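Local coordinates for N-acetylgalactosaminyltransferase 7 (Homo sapiens, PDB 6IWR), which is a glycosyltransferase that joins a GT-A type domain to a ricin-type beta-trefoil lectin domain, at residues F450-F453 against M454-A458. Residues are numbered along the deposited sequence; the frame is centred on the assembly and turned at random.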
ATOM      1  N   PHE A 450      -9.627 -12.631  35.187  1.00 26.87           N
ATOM      2  CA  PHE A 450      -8.638 -12.394  34.159  1.00 28.93           C
ATOM      3  C   PHE A 450      -7.257 -12.209  34.769  1.00 31.49           C
ATOM      4  O   PHE A 450      -6.244 -12.408  34.088  1.00 30.72           O
ATOM      5  CB  PHE A 450      -9.040 -11.200  33.300  1.00 27.12           C
ATOM      6  CG  PHE A 450      -8.284 -11.125  31.994  1.00 28.20           C
ATOM      7  CD1 PHE A 450      -8.554 -12.006  30.968  1.00 29.78           C
ATOM      8  CD2 PHE A 450      -7.280 -10.198  31.818  1.00 28.72           C
ATOM      9  CE1 PHE A 450      -7.853 -11.957  29.784  1.00 28.94           C
ATOM     10  CE2 PHE A 450      -6.570 -10.141  30.641  1.00 31.56           C
ATOM     11  CZ  PHE A 450      -6.866 -11.011  29.618  1.00 33.60           C
ATOM     12  N   LYS A 451      -7.193 -11.847  36.045  1.00 29.76           N
ATOM     13  CA  LYS A 451      -5.908 -11.671  36.706  1.00 29.95           C
ATOM     14  C   LYS A 451      -5.204 -13.024  36.899  1.00 33.83           C
ATOM     15  O   LYS A 451      -4.001 -13.163  36.629  1.00 30.93           O
ATOM     16  CB  LYS A 451      -6.151 -10.932  38.028  1.00 35.14           C
ATOM     17  CG  LYS A 451      -4.944 -10.302  38.707  1.00 43.66           C
ATOM     18  CD  LYS A 451      -4.145  -9.411  37.766  1.00 47.90           C
ATOM     19  CE  LYS A 451      -2.787  -9.044  38.375  1.00 44.32           C
ATOM     20  NZ  LYS A 451      -1.911  -8.321  37.416  1.00 39.35           N
ATOM     21  N   TRP A 452      -5.948 -14.048  37.344  1.00 35.98           N
ATOM     22  CA  TRP A 452      -5.399 -15.407  37.349  1.00 32.75           C
ATOM     23  C   TRP A 452      -4.908 -15.787  35.962  1.00 26.65           C
ATOM     24  O   TRP A 452      -3.764 -16.217  35.781  1.00 31.13           O
ATOM     25  CB  TRP A 452      -6.444 -16.411  37.843  1.00 31.66           C
ATOM     26  CG  TRP A 452      -6.076 -17.846  37.593  1.00 30.71           C
ATOM     27  CD1 TRP A 452      -5.388 -18.697  38.432  1.00 30.83           C
ATOM     28  CD2 TRP A 452      -6.383 -18.605  36.423  1.00 29.97           C
ATOM     29  NE1 TRP A 452      -5.249 -19.930  37.843  1.00 29.51           N
ATOM     30  CE2 TRP A 452      -5.838 -19.895  36.603  1.00 31.28           C
ATOM     31  CE3 TRP A 452      -7.031 -18.307  35.220  1.00 30.48           C
ATOM     32  CZ2 TRP A 452      -5.940 -20.891  35.625  1.00 27.51           C
ATOM     33  CZ3 TRP A 452      -7.137 -19.298  34.256  1.00 29.27           C
ATOM     34  CH2 TRP A 452      -6.600 -20.575  34.466  1.00 28.04           C
ATOM     35  N   PHE A 453      -5.765 -15.617  34.967  1.00 26.55           N
ATOM     36  CA  PHE A 453      -5.411 -16.003  33.607  1.00 28.01           C
ATOM     37  C   PHE A 453      -4.088 -15.375  33.176  1.00 30.10           C
ATOM     38  O   PHE A 453      -3.215 -16.065  32.637  1.00 31.07           O
ATOM     39  CB  PHE A 453      -6.547 -15.610  32.671  1.00 26.79           C
ATOM     40  CG  PHE A 453      -6.268 -15.851  31.229  1.00 25.62           C
ATOM     41  CD1 PHE A 453      -6.187 -17.147  30.728  1.00 23.24           C
ATOM     42  CD2 PHE A 453      -6.126 -14.773  30.354  1.00 27.27           C
ATOM     43  CE1 PHE A 453      -5.971 -17.361  29.374  1.00 24.83           C
ATOM     44  CE2 PHE A 453      -5.891 -14.976  28.999  1.00 27.92           C
ATOM     45  CZ  PHE A 453      -5.816 -16.272  28.504  1.00 27.89           C
ATOM     46  N   MET A 454      -3.911 -14.072  33.426  1.00 27.96           N
ATOM     47  CA  MET A 454      -2.709 -13.389  32.964  1.00 27.98           C
ATOM     48  C   MET A 454      -1.466 -13.848  33.713  1.00 30.66           C
ATOM     49  O   MET A 454      -0.346 -13.751  33.194  1.00 27.70           O
ATOM     50  CB  MET A 454      -2.870 -11.879  33.106  1.00 25.80           C
ATOM     51  CG  MET A 454      -3.559 -11.164  31.939  1.00 27.32           C
ATOM     52  SD  MET A 454      -2.700 -11.412  30.369  1.00 32.90           S
ATOM     53  CE  MET A 454      -3.931 -12.521  29.716  1.00 32.96           C
ATOM     54  N   GLU A 455      -1.634 -14.346  34.926  1.00 27.95           N
ATOM     55  CA  GLU A 455      -0.483 -14.639  35.759  1.00 31.53           C
ATOM     56  C   GLU A 455      -0.102 -16.115  35.753  1.00 33.15           C
ATOM     57  O   GLU A 455       1.067 -16.440  35.993  1.00 33.18           O
ATOM     58  CB  GLU A 455      -0.755 -14.134  37.183  1.00 30.23           C
ATOM     59  CG  GLU A 455      -0.751 -12.592  37.226  1.00 36.59           C
ATOM     60  CD  GLU A 455      -0.993 -12.014  38.615  1.00 35.54           C
ATOM     61  OE1 GLU A 455      -1.325 -12.775  39.539  1.00 40.76           O
ATOM     62  OE2 GLU A 455      -0.849 -10.790  38.788  1.00 37.75           O
ATOM     63  N   GLU A 456      -1.049 -16.999  35.440  1.00 31.72           N
ATOM     64  CA  GLU A 456      -0.846 -18.441  35.442  1.00 30.69           C
ATOM     65  C   GLU A 456      -0.708 -19.022  34.038  1.00 30.93           C
ATOM     66  O   GLU A 456       0.213 -19.807  33.781  1.00 28.75           O
ATOM     67  CB  GLU A 456      -2.010 -19.118  36.181  1.00 29.45           C
ATOM     68  CG  GLU A 456      -1.938 -20.634  36.220  1.00 28.81           C
ATOM     69  CD  GLU A 456      -0.648 -21.130  36.826  1.00 35.56           C
ATOM     70  OE1 GLU A 456      -0.129 -22.170  36.350  1.00 48.33           O
ATOM     71  OE2 GLU A 456      -0.158 -20.470  37.763  1.00 29.39           O
ATOM     72  N   ILE A 457      -1.599 -18.681  33.109  1.00 23.28           N
ATOM     73  CA  ILE A 457      -1.523 -19.319  31.810  1.00 30.70           C
ATOM     74  C   ILE A 457      -1.008 -18.394  30.688  1.00 30.57           C
ATOM     75  O   ILE A 457      -0.424 -18.902  29.720  1.00 33.69           O
ATOM     76  CB  ILE A 457      -2.863 -20.001  31.429  1.00 30.73           C
ATOM     77  CG1 ILE A 457      -3.741 -19.089  30.619  1.00 29.93           C
ATOM     78  CG2 ILE A 457      -3.612 -20.589  32.656  1.00 25.77           C
ATOM     79  CD1 ILE A 457      -3.699 -19.464  29.159  1.00 30.54           C
ATOM     80  N   ALA A 458      -1.109 -17.064  30.822  1.00 27.70           N
ATOM     81  CA  ALA A 458      -0.650 -16.127  29.787  1.00 27.61           C
ATOM     82  C   ALA A 458       0.512 -15.251  30.269  1.00 30.30           C
ATOM     83  O   ALA A 458       0.745 -14.148  29.765  1.00 30.35           O
ATOM     84  CB  ALA A 458      -1.795 -15.252  29.287  1.00 26.23           C
TER
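Met454 lies against the ring of Phe450 one helical turn earlier, its CG next to CE2 of that ring and its sulfur, SD, 4.9 Å from the ring centroid, an oblique Met-aromatic contact. Bends at chi2 (-58°) and chi3 (107°) fold the thioether back along the helix, which brings the CE methyl against both rings, Phe450 at CZ and Phe453 at CD2 and CE2, at the mouth of the angle between them. The Phe453 ring has the CB of Ala458 over one face, offset toward the rim; Ile457 also lies close to that ring, but in a doubtful position. This is the densely packed, buried flank: Trp296 also touches Phe450 and Met454, while Gln365 of helix 355-365 packs on both phenylalanines.

The other flank is looser and carries the charges. Lys451 NZ makes a salt bridge to Glu455 OE2 at 3.0 Å, although the carboxylate is less surely placed, and the same NZ is also hydrogen-bonded to Tyr416 OH. Glu456 lays its CB over the five-membered ring of Trp452, a CH-pi contact 4.0 Å from the centroid, before its carboxylate leads away. Beyond it, Ile457 CG2 meets the far end of the indole at CH2, 3.5 Å away.

The backbone begins regularly, Met454 N bonding to Phe450 O at 2.9 Å. Trp452 O then accepts from two amides, Glu455 N well above the carbonyl plane and Glu456 N almost straight along C=O. Phe453 O likewise takes Ile457 N and, at 3.0 Å, Ala458 N, the latter bond reaching five residues back and marking a pi-type turn. With Phe453 set against helix 355-365, Met454 against strand 292-296 and Phe450 against both, and with Lys451, Glu455 and Glu456 on the other flank, this is a short amphipathic alpha-helix that widens at its end.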